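Local coordinates for protein NAD nucleotidase (Haemophilus influenzae, PDB 3ZTV) that degrades NAD to adenosine and nicotinamide riboside in the periplasm, acting as an NAD pyrophosphatase and a zinc-dependent 5'-nucleotidase, at residues A[97-102]-A[200-204]; A[109-113]-A[134-140]. One frame throughout, in Å; residues are numbered along the deposited sequence.

Overall arrangement
Both interactions belong to the calcineurin-like phosphoesterase part of the chain, and their centres lie about 16 Å apart. Interaction 1 pairs strand 97-99 and the loop behind it with strand 198-203, where two different β-sheets face each other at the zinc site. Interaction 2 comes from the chain between those segments: helix 108-116, which follows strand 97-99, packs on the 134-140 loop. Leu-100 joins the two, its CD1 lying 3.6 Å from CZ2 of Trp-140 and its CD2 4.1 Å from CD2 of Leu-112. Through Leu-100, two residues before the zinc ligand Asn-102, the metal-bearing loop is in direct packing contact with the helix and turn.

Interaction 1. Residues A[97-102]-A[200-204]; sequences YFTLGN and LLSHA. With ZN (zinc ion), chain B.
Leu-201 fills the gap between the two strands, lying against Thr-99 and Tyr-97. Its CG stands anti to the backbone N (chi1 -177°), which directs the branched end at the other strand. There the Leu-201 and Thr-99 side chains slide past each other in opposite directions, Thr-99 CB 3.9 Å from Leu-201 CG. Leu-201 CD2 reaches back to within 4.1 Å of Tyr-97 CB, while the Tyr-97 ring leads away to hydrogen-bond Asp-144 OD2 through OH. The polar branch of Thr-99 is hydrogen-bonded to Leu-124 O.

Further along, the contact becomes CH-pi. Gly-101 CA sits over one face of the His-203 imidazole, 3.6 Å from the ring centroid and 18° off the normal, and its lack of a side chain allows this close backbone approach. Leu-100 O adds to the fit, lying 3.5 Å from His-203 CB.

The metal bonds lie at the far end. Asn-102 OD1 binds the zinc ion at 2.0 Å, a water is also 2.0 Å from the zinc ion, and Asp-70 and Asp-226 supply the remaining ligands. His-203 lies beside the same zinc and is expected to be a ligand, as in a near-identical protein. As modelled, a ring carbon rather than a nitrogen is nearest the metal, so the ring's orientation is best left open, and with it the modelled hydrogen bond between NE2 and Asp-20.

The two strands run 36° from parallel and come from separate sheets, packed face to face in the metallophosphoesterase sandwich. Strand 97-99 is flanked by 63-67 and 123-124, and strand 198-203 by 151-159 and 221-224.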
loop_
_atom_site.group_PDB
_atom_site.type_symbol
_atom_site.label_atom_id
_atom_site.label_comp_id
_atom_site.label_asym_id
_atom_site.label_seq_id
_atom_site.Cartn_x
_atom_site.Cartn_y
_atom_site.Cartn_z
ATOM N N TYR A 97 -26.294 4.908 -8.033
ATOM C CA TYR A 97 -25.208 4.148 -7.401
ATOM C C TYR A 97 -25.135 4.373 -5.906
ATOM O O TYR A 97 -25.432 5.468 -5.421
ATOM C CB TYR A 97 -23.838 4.505 -8.004
ATOM C CG TYR A 97 -23.769 4.355 -9.512
ATOM C CD1 TYR A 97 -23.572 3.111 -10.100
ATOM C CD2 TYR A 97 -23.898 5.459 -10.353
ATOM C CE1 TYR A 97 -23.523 2.970 -11.475
ATOM C CE2 TYR A 97 -23.847 5.321 -11.730
ATOM C CZ TYR A 97 -23.654 4.084 -12.283
ATOM O OH TYR A 97 -23.603 3.969 -13.651
ATOM N N PHE A 98 -24.723 3.323 -5.199
ATOM C CA PHE A 98 -24.478 3.318 -3.760
ATOM C C PHE A 98 -23.082 2.739 -3.575
ATOM O O PHE A 98 -22.730 1.753 -4.240
ATOM C CB PHE A 98 -25.508 2.389 -3.109
ATOM C CG PHE A 98 -25.265 2.062 -1.646
ATOM C CD1 PHE A 98 -25.266 3.040 -0.665
ATOM C CD2 PHE A 98 -25.113 0.735 -1.255
ATOM C CE1 PHE A 98 -25.072 2.707 0.673
ATOM C CE2 PHE A 98 -24.935 0.406 0.071
ATOM C CZ PHE A 98 -24.924 1.382 1.038
ATOM N N THR A 99 -22.274 3.331 -2.699
ATOM C CA THR A 99 -20.990 2.720 -2.347
ATOM C C THR A 99 -21.032 2.220 -0.896
ATOM O O THR A 99 -21.743 2.768 -0.056
ATOM C CB THR A 99 -19.774 3.667 -2.606
ATOM O OG1 THR A 99 -18.586 2.881 -2.771
ATOM C CG2 THR A 99 -19.584 4.642 -1.465
ATOM N N LEU A 100 -20.278 1.164 -0.624
ATOM C CA LEU A 100 -20.195 0.640 0.737
ATOM C C LEU A 100 -19.471 1.583 1.688
ATOM O O LEU A 100 -18.416 2.127 1.349
ATOM C CB LEU A 100 -19.489 -0.726 0.740
ATOM C CG LEU A 100 -20.076 -1.821 -0.145
ATOM C CD1 LEU A 100 -19.165 -3.037 -0.115
ATOM C CD2 LEU A 100 -21.488 -2.168 0.325
ATOM N N GLY A 101 -20.052 1.773 2.869
ATOM C CA GLY A 101 -19.371 2.444 3.955
ATOM C C GLY A 101 -18.766 1.462 4.940
ATOM O O GLY A 101 -18.586 0.263 4.630
ATOM N N ASN A 102 -18.427 1.970 6.121
ATOM C CA ASN A 102 -17.852 1.131 7.160
ATOM C C ASN A 102 -18.923 0.391 7.941
ATOM O O ASN A 102 -18.766 -0.795 8.259
ATOM C CB ASN A 102 -16.906 1.898 8.104
ATOM C CG ASN A 102 -17.542 3.128 8.725
ATOM O OD1 ASN A 102 -18.146 3.927 8.032
ATOM N ND2 ASN A 102 -17.388 3.295 10.025
ATOM N N LEU A 200 -15.373 9.762 -8.385
ATOM C CA LEU A 200 -15.065 8.818 -7.315
ATOM C C LEU A 200 -16.125 8.988 -6.215
ATOM O O LEU A 200 -16.298 10.081 -5.664
ATOM C CB LEU A 200 -13.665 9.102 -6.774
ATOM C CG LEU A 200 -13.143 8.189 -5.668
ATOM C CD1 LEU A 200 -12.953 6.780 -6.203
ATOM C CD2 LEU A 200 -11.840 8.728 -5.101
ATOM N N LEU A 201 -16.849 7.910 -5.935
ATOM C CA LEU A 201 -17.883 7.861 -4.901
ATOM C C LEU A 201 -17.246 7.143 -3.711
ATOM O O LEU A 201 -17.113 5.909 -3.708
ATOM C CB LEU A 201 -19.104 7.105 -5.429
ATOM C CG LEU A 201 -20.320 7.012 -4.509
ATOM C CD1 LEU A 201 -20.822 8.393 -4.082
ATOM C CD2 LEU A 201 -21.430 6.219 -5.165
ATOM N N SER A 202 -16.786 7.921 -2.740
ATOM C CA SER A 202 -15.839 7.439 -1.736
ATOM C C SER A 202 -16.248 7.674 -0.290
ATOM O O SER A 202 -16.385 8.809 0.164
ATOM C CB SER A 202 -14.461 8.061 -1.956
ATOM O OG SER A 202 -13.608 7.764 -0.860
ATOM N N HIS A 203 -16.409 6.553 0.430
ATOM C CA HIS A 203 -16.603 6.559 1.879
ATOM C C HIS A 203 -15.283 6.623 2.655
ATOM O O HIS A 203 -15.225 6.208 3.829
ATOM C CB HIS A 203 -17.414 5.348 2.375
ATOM C CG HIS A 203 -18.242 5.656 3.588
ATOM N ND1 HIS A 203 -17.842 5.431 4.897
ATOM C CD2 HIS A 203 -19.454 6.242 3.668
ATOM C CE1 HIS A 203 -18.794 5.852 5.721
ATOM N NE2 HIS A 203 -19.781 6.342 4.996
ATOM N N ALA A 204 -14.222 7.127 2.027
ATOM C CA ALA A 204 -12.931 7.212 2.720
ATOM C C ALA A 204 -12.867 8.320 3.767
ATOM O O ALA A 204 -11.924 8.346 4.564
ATOM C CB ALA A 204 -11.780 7.381 1.720
HETATM ZN ZN ZN B . -18.809 5.852 7.820
HETATM O O HOH W 1 -19.355 7.158 9.243
#

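Interaction 2. Residues A[109-113]-A[134-140]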
loop_
_atom_site.group_PDB
_atom_site.type_symbol
_atom_site.label_atom_id
_atom_site.label_comp_id
_atom_site.label_asym_id
_atom_site.label_seq_id
_atom_site.Cartn_x
_atom_site.Cartn_y
_atom_site.Cartn_z
ATOM N N ASN A 109 -20.630 -10.170 7.280
ATOM C CA ASN A 109 -21.028 -10.359 5.896
ATOM C C ASN A 109 -22.506 -10.706 5.819
ATOM O O ASN A 109 -23.205 -10.343 4.871
ATOM C CB ASN A 109 -20.215 -11.475 5.246
ATOM C CG ASN A 109 -18.746 -11.122 5.066
ATOM O OD1 ASN A 109 -18.285 -10.051 5.449
ATOM N ND2 ASN A 109 -17.998 -12.053 4.484
ATOM N N GLU A 110 -22.960 -11.453 6.824
ATOM C CA GLU A 110 -24.349 -11.869 6.936
ATOM C C GLU A 110 -25.289 -10.660 6.974
ATOM O O GLU A 110 -26.291 -10.607 6.258
ATOM C CB GLU A 110 -24.526 -12.726 8.196
ATOM C CG GLU A 110 -23.763 -14.058 8.187
ATOM C CD GLU A 110 -22.250 -13.927 8.379
ATOM O OE1 GLU A 110 -21.761 -12.890 8.889
ATOM O OE2 GLU A 110 -21.544 -14.898 8.028
ATOM N N GLY A 111 -24.946 -9.673 7.793
ATOM C CA GLY A 111 -25.748 -8.468 7.880
ATOM C C GLY A 111 -25.743 -7.668 6.588
ATOM O O GLY A 111 -26.766 -7.112 6.191
ATOM N N LEU A 112 -24.598 -7.600 5.910
ATOM C CA LEU A 112 -24.546 -6.856 4.657
ATOM C C LEU A 112 -25.389 -7.550 3.593
ATOM O O LEU A 112 -26.090 -6.902 2.822
ATOM C CB LEU A 112 -23.103 -6.668 4.176
ATOM C CG LEU A 112 -22.952 -5.869 2.879
ATOM C CD1 LEU A 112 -23.769 -4.577 2.919
ATOM C CD2 LEU A 112 -21.481 -5.584 2.600
ATOM N N LEU A 113 -25.334 -8.878 3.563
ATOM C CA LEU A 113 -26.142 -9.620 2.612
ATOM C C LEU A 113 -27.632 -9.292 2.773
ATOM O O LEU A 113 -28.357 -9.184 1.786
ATOM C CB LEU A 113 -25.889 -11.122 2.755
ATOM C CG LEU A 113 -26.539 -11.999 1.683
ATOM C CD1 LEU A 113 -25.996 -11.661 0.303
ATOM C CD2 LEU A 113 -26.325 -13.471 2.006
ATOM N N SER A 134 -16.903 -16.309 -0.616
ATOM C CA SER A 134 -17.634 -15.361 0.214
ATOM C C SER A 134 -19.108 -15.300 -0.170
ATOM O O SER A 134 -19.466 -15.386 -1.344
ATOM C CB SER A 134 -17.022 -13.968 0.070
ATOM O OG SER A 134 -17.684 -13.031 0.912
ATOM N N ILE A 135 -19.970 -15.124 0.826
ATOM C CA ILE A 135 -21.386 -14.930 0.545
ATOM C C ILE A 135 -21.634 -13.584 -0.150
ATOM O O ILE A 135 -22.706 -13.345 -0.701
ATOM C CB ILE A 135 -22.273 -15.073 1.820
ATOM C CG1 ILE A 135 -22.021 -13.945 2.827
ATOM C CG2 ILE A 135 -22.074 -16.452 2.469
ATOM C CD1 ILE A 135 -22.894 -14.076 4.074
ATOM N N LEU A 136 -20.613 -12.724 -0.157
ATOM C CA LEU A 136 -20.694 -11.417 -0.826
ATOM C C LEU A 136 -20.079 -11.407 -2.227
ATOM O O LEU A 136 -20.026 -10.358 -2.875
ATOM C CB LEU A 136 -20.047 -10.334 0.032
ATOM C CG LEU A 136 -20.669 -10.175 1.420
ATOM C CD1 LEU A 136 -19.840 -9.231 2.259
ATOM C CD2 LEU A 136 -22.122 -9.700 1.331
ATOM N N TYR A 137 -19.598 -12.552 -2.697
ATOM C CA TYR A 137 -19.011 -12.635 -4.028
ATOM C C TYR A 137 -20.008 -12.155 -5.081
ATOM O O TYR A 137 -21.177 -12.524 -5.047
ATOM C CB TYR A 137 -18.587 -14.075 -4.321
ATOM C CG TYR A 137 -17.764 -14.216 -5.581
ATOM C CD1 TYR A 137 -16.522 -13.598 -5.696
ATOM C CD2 TYR A 137 -18.219 -14.971 -6.652
ATOM C CE1 TYR A 137 -15.758 -13.726 -6.846
ATOM C CE2 TYR A 137 -17.457 -15.107 -7.808
ATOM C CZ TYR A 137 -16.232 -14.480 -7.896
ATOM O OH TYR A 137 -15.472 -14.611 -9.039
ATOM N N ASN A 138 -19.538 -11.328 -6.011
ATOM C CA ASN A 138 -20.366 -10.840 -7.118
ATOM C C ASN A 138 -21.602 -10.027 -6.712
ATOM O O ASN A 138 -22.600 -10.014 -7.434
ATOM C CB ASN A 138 -20.801 -11.993 -8.037
ATOM C CG ASN A 138 -19.672 -12.516 -8.909
ATOM O OD1 ASN A 138 -19.671 -13.684 -9.302
ATOM N ND2 ASN A 138 -18.709 -11.656 -9.216
ATOM N N LYS A 139 -21.551 -9.360 -5.563
ATOM C CA LYS A 139 -22.684 -8.550 -5.123
ATOM C C LYS A 139 -22.503 -7.063 -5.455
ATOM O O LYS A 139 -23.428 -6.269 -5.308
ATOM C CB LYS A 139 -22.924 -8.733 -3.626
ATOM C CG LYS A 139 -23.366 -10.141 -3.218
ATOM C CD LYS A 139 -24.666 -10.555 -3.900
ATOM C CE LYS A 139 -25.145 -11.920 -3.404
ATOM N NZ LYS A 139 -26.347 -12.374 -4.151
ATOM N N TRP A 140 -21.305 -6.687 -5.896
ATOM C CA TRP A 140 -21.035 -5.330 -6.354
ATOM C C TRP A 140 -19.897 -5.348 -7.351
ATOM O O TRP A 140 -19.227 -6.377 -7.520
ATOM C CB TRP A 140 -20.711 -4.408 -5.189
ATOM C CG TRP A 140 -19.507 -4.782 -4.368
ATOM C CD1 TRP A 140 -18.175 -4.530 -4.652
ATOM C CD2 TRP A 140 -19.525 -5.438 -3.095
ATOM N NE1 TRP A 140 -17.378 -4.989 -3.623
ATOM C CE2 TRP A 140 -18.183 -5.569 -2.667
ATOM C CE3 TRP A 140 -20.549 -5.945 -2.276
ATOM C CZ2 TRP A 140 -17.853 -6.147 -1.445
ATOM C CZ3 TRP A 140 -20.208 -6.530 -1.076
ATOM C CH2 TRP A 140 -18.880 -6.636 -0.672
HETATM O O HOH W 2 -18.735 -14.819 3.586
#
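Leu-113, on the helix, lies over Leu-136 in the 134-140 loop, with 6.7 Å between the CA atoms of Leu-113 and Leu-136. The loop is built from two overlapping turns, type I from Ser-134 to Tyr-137 and type II from Leu-136 to Lys-139. An ST turn fixes its start, Leu-136 N donating to Ser-134 OG at 3.1 Å; Ser-134 OG is also hydrogen-bonded to Asp-173.

Leu-136 drives its two methyls against the helix. CD1 meets the Asn-109 amide carbon CG at 3.6 Å and also touches Leu-112, while CD2 lies near the backbone of Leu-113. Leu-112 CD2 sits 4.0 Å from Trp-140 CZ3, the two side chains crossing at about a right angle. On the outer side, Leu-113 spreads its branches, CD1 to Lys-139 CE at 3.8 Å and CD2 to Ile-135 CD1 at 4.1 Å.

One water bridges the segments, accepting from Asn-109 ND2 and Ile-135 N, each at 3.0 Å. Together with the bond from Gly-171 N to Asn-109 OD1, this water anchors both ends of the amide and so limits its rotation.

This is a helix-on-loop packing at the edge of the metallophosphoesterase domain, on the helix that follows the family's zinc-site GNHE motif.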